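Local structure of sensor protein (3MXQ) at residues Q30-V38 with V45-S53. The protein is probably a sensor histidine kinase that uses ATP to phosphorylate a histidine, represented here by its N-terminal PAS sensor domain. Residues are numbered along the deposited sequence; the frame is centred on the assembly and turned at random.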
loop_
_atom_site.group_PDB
_atom_site.type_symbol
_atom_site.label_atom_id
_atom_site.label_comp_id
_atom_site.label_asym_id
_atom_site.label_seq_id
_atom_site.Cartn_x
_atom_site.Cartn_y
_atom_site.Cartn_z
ATOM N N GLN A 30 3.401 -6.782 -7.413
ATOM C CA GLN A 30 4.713 -6.219 -7.672
ATOM C C GLN A 30 5.345 -5.612 -6.440
ATOM O O GLN A 30 6.558 -5.581 -6.334
ATOM C CB GLN A 30 4.658 -5.213 -8.809
ATOM C CG GLN A 30 4.659 -5.866 -10.168
ATOM C CD GLN A 30 4.564 -4.862 -11.294
ATOM O OE1 GLN A 30 3.678 -4.005 -11.300
ATOM N NE2 GLN A 30 5.483 -4.959 -12.258
ATOM N N LEU A 31 4.536 -5.149 -5.504
ATOM C CA LEU A 31 5.061 -4.563 -4.265
ATOM C C LEU A 31 5.303 -5.554 -3.136
ATOM O O LEU A 31 5.923 -5.203 -2.147
ATOM C CB LEU A 31 4.143 -3.454 -3.743
ATOM C CG LEU A 31 4.164 -2.162 -4.543
ATOM C CD1 LEU A 31 2.926 -1.390 -4.246
ATOM C CD2 LEU A 31 5.391 -1.365 -4.209
ATOM N N SER A 32 4.818 -6.780 -3.259
ATOM C CA SER A 32 4.919 -7.701 -2.140
ATOM C C SER A 32 6.352 -8.191 -1.976
ATOM O O SER A 32 7.094 -8.293 -2.940
ATOM C CB SER A 32 3.923 -8.856 -2.271
ATOM O OG SER A 32 4.241 -9.689 -3.364
ATOM N N PHE A 33 6.744 -8.450 -0.738
ATOM C CA PHE A 33 8.102 -8.855 -0.427
ATOM C C PHE A 33 8.089 -9.707 0.810
ATOM O O PHE A 33 7.139 -9.668 1.565
ATOM C CB PHE A 33 8.997 -7.637 -0.194
ATOM C CG PHE A 33 8.571 -6.760 0.960
ATOM C CD1 PHE A 33 7.454 -5.936 0.860
ATOM C CD2 PHE A 33 9.315 -6.730 2.131
ATOM C CE1 PHE A 33 7.066 -5.108 1.923
ATOM C CE2 PHE A 33 8.940 -5.905 3.197
ATOM C CZ PHE A 33 7.806 -5.093 3.092
ATOM N N ALA A 34 9.144 -10.472 1.021
ATOM C CA ALA A 34 9.268 -11.283 2.213
ATOM C C ALA A 34 9.880 -10.434 3.308
ATOM O O ALA A 34 10.744 -9.597 3.048
ATOM C CB ALA A 34 10.123 -12.476 1.933
ATOM N N LEU A 35 9.416 -10.645 4.534
ATOM C CA LEU A 35 9.866 -9.857 5.673
ATOM C C LEU A 35 10.027 -10.727 6.891
ATOM O O LEU A 35 9.146 -11.521 7.217
ATOM C CB LEU A 35 8.892 -8.723 5.986
ATOM C CG LEU A 35 9.311 -7.934 7.232
ATOM C CD1 LEU A 35 9.320 -6.415 6.994
ATOM C CD2 LEU A 35 8.469 -8.316 8.451
ATOM N N CYS A 36 11.145 -10.537 7.582
ATOM C CA CYS A 36 11.501 -11.356 8.724
ATOM C C CYS A 36 12.245 -10.530 9.766
ATOM O O CYS A 36 13.185 -9.826 9.424
ATOM C CB CYS A 36 12.402 -12.469 8.229
ATOM S SG CYS A 36 12.906 -13.551 9.525
ATOM N N ILE A 37 11.838 -10.593 11.027
ATOM C CA ILE A 37 12.620 -9.922 12.067
ATOM C C ILE A 37 13.372 -10.979 12.858
ATOM O O ILE A 37 12.791 -11.990 13.274
ATOM C CB ILE A 37 11.763 -9.096 13.096
ATOM C CG1 ILE A 37 10.624 -8.309 12.442
ATOM C CG2 ILE A 37 12.658 -8.167 13.939
ATOM C CD1 ILE A 37 11.058 -7.165 11.561
ATOM N N VAL A 38 14.652 -10.734 13.100
ATOM C CA VAL A 38 15.422 -11.654 13.913
ATOM C C VAL A 38 16.069 -10.979 15.098
ATOM O O VAL A 38 16.484 -9.829 15.025
ATOM C CB VAL A 38 16.467 -12.408 13.080
ATOM C CG1 VAL A 38 15.803 -12.953 11.845
ATOM C CG2 VAL A 38 17.620 -11.507 12.687
ATOM N N VAL A 45 11.687 -13.812 15.209
ATOM C CA VAL A 45 10.726 -13.202 16.110
ATOM C C VAL A 45 9.385 -12.982 15.417
ATOM O O VAL A 45 8.345 -13.254 15.984
ATOM C CB VAL A 45 11.274 -11.872 16.655
ATOM C CG1 VAL A 45 10.213 -11.138 17.456
ATOM C CG2 VAL A 45 12.500 -12.132 17.514
ATOM N N LYS A 46 9.423 -12.477 14.191
ATOM C CA LYS A 46 8.222 -12.164 13.433
ATOM C C LYS A 46 8.491 -12.440 11.973
ATOM O O LYS A 46 9.623 -12.298 11.503
ATOM C CB LYS A 46 7.840 -10.686 13.607
ATOM C CG LYS A 46 6.902 -10.133 12.518
ATOM C CD LYS A 46 6.295 -8.803 12.925
ATOM C CE LYS A 46 5.071 -8.466 12.076
ATOM N NZ LYS A 46 3.850 -9.217 12.509
ATOM N N VAL A 47 7.435 -12.789 11.248
ATOM C CA VAL A 47 7.558 -13.110 9.847
ATOM C C VAL A 47 6.264 -12.793 9.068
ATOM O O VAL A 47 5.173 -13.044 9.552
ATOM C CB VAL A 47 8.025 -14.583 9.709
ATOM C CG1 VAL A 47 7.133 -15.512 10.515
ATOM C CG2 VAL A 47 8.070 -15.010 8.283
ATOM N N ASN A 48 6.413 -12.184 7.891
ATOM C CA ASN A 48 5.376 -12.087 6.843
ATOM C C ASN A 48 4.604 -13.343 6.545
ATOM O O ASN A 48 5.158 -14.440 6.565
ATOM C CB ASN A 48 6.063 -11.815 5.515
ATOM C CG ASN A 48 5.947 -10.418 5.092
ATOM O OD1 ASN A 48 5.410 -9.585 5.811
ATOM N ND2 ASN A 48 6.449 -10.130 3.910
ATOM N N GLU A 49 3.345 -13.159 6.174
ATOM C CA GLU A 49 2.545 -14.189 5.512
ATOM C C GLU A 49 3.216 -14.515 4.179
ATOM O O GLU A 49 3.333 -15.668 3.811
ATOM C CB GLU A 49 1.102 -13.683 5.287
ATOM C CG GLU A 49 0.068 -14.768 4.922
ATOM C CD GLU A 49 -1.399 -14.264 4.934
ATOM O OE1 GLU A 49 -1.678 -13.152 5.475
ATOM O OE2 GLU A 49 -2.281 -14.996 4.399
ATOM N N TYR A 50 3.676 -13.484 3.478
ATOM C CA TYR A 50 4.326 -13.651 2.190
ATOM C C TYR A 50 5.606 -14.488 2.283
ATOM O O TYR A 50 5.913 -15.247 1.363
ATOM C CB TYR A 50 4.614 -12.293 1.564
ATOM C CG TYR A 50 5.086 -12.381 0.139
ATOM C CD1 TYR A 50 4.190 -12.613 -0.899
ATOM C CD2 TYR A 50 6.434 -12.237 -0.175
ATOM C CE1 TYR A 50 4.624 -12.703 -2.221
ATOM C CE2 TYR A 50 6.888 -12.314 -1.492
ATOM C CZ TYR A 50 5.979 -12.548 -2.509
ATOM O OH TYR A 50 6.420 -12.641 -3.811
ATOM N N PHE A 51 6.340 -14.343 3.388
ATOM C CA PHE A 51 7.536 -15.141 3.669
ATOM C C PHE A 51 7.158 -16.604 3.844
ATOM O O PHE A 51 7.753 -17.464 3.196
ATOM C CB PHE A 51 8.238 -14.616 4.931
ATOM C CG PHE A 51 9.634 -15.165 5.161
ATOM C CD1 PHE A 51 10.747 -14.371 4.949
ATOM C CD2 PHE A 51 9.832 -16.448 5.644
ATOM C CE1 PHE A 51 12.041 -14.865 5.178
ATOM C CE2 PHE A 51 11.126 -16.946 5.869
ATOM C CZ PHE A 51 12.218 -16.155 5.637
ATOM N N GLU A 52 6.166 -16.876 4.700
ATOM C CA GLU A 52 5.681 -18.242 4.953
ATOM C C GLU A 52 5.340 -18.958 3.669
ATOM O O GLU A 52 5.771 -20.085 3.452
ATOM C CB GLU A 52 4.423 -18.257 5.814
ATOM C CG GLU A 52 4.568 -17.675 7.199
ATOM C CD GLU A 52 3.253 -17.688 7.980
ATOM O OE1 GLU A 52 2.609 -18.771 8.042
ATOM O OE2 GLU A 52 2.876 -16.623 8.540
ATOM N N SER A 53 4.555 -18.297 2.829
ATOM C CA SER A 53 4.023 -18.900 1.629
ATOM C C SER A 53 5.128 -19.362 0.681
ATOM O O SER A 53 4.907 -20.251 -0.149
ATOM C CB SER A 53 3.065 -17.936 0.922
ATOM O OG SER A 53 3.744 -16.781 0.460
#
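Ile37 and Lys46 pair in the antiparallel hairpin that opens the PAS fold, strand 34-39 against strand 44-47, outermost in this chain's sheet, their side chains lying alongside each other. The evidence is two backbone bonds: Ile37 N to Lys46 O (2.8 Å) and Val45 N to Ile37 O (2.9 Å). Since Val45 and Lys46 both oppose Ile37, the pairing contains a classic beta bulge. Past Val47, Asn48 N still donates to Leu35 O, and helix 49-53 then turns across the strand at 106°.

Phe51 can be followed outward from this helix. Its CB lies 4.0 Å from Leu35 O; with CG anti to the backbone N (chi1 -168°), the ring slants under the strand, so that CD1 meets Ala34 CB at 3.6 Å and CE1 reaches Cys36 CB at 3.9 Å. Cys36 SG approaches this ring obliquely, 5.0 Å from its centroid. Phe71 also touches Phe51.

On the opposite sheet face, Leu22 of the second subunit packs on Leu35, Ile37 and Lys46, while Asn48 OD1 bonds Ser25 OG of that subunit. Tyr50, whose OH bonds Arg54, receives Ser32 over one ring face: the CH-pi contact places Ser32 CB 4.1 Å from the Tyr50 ring centroid.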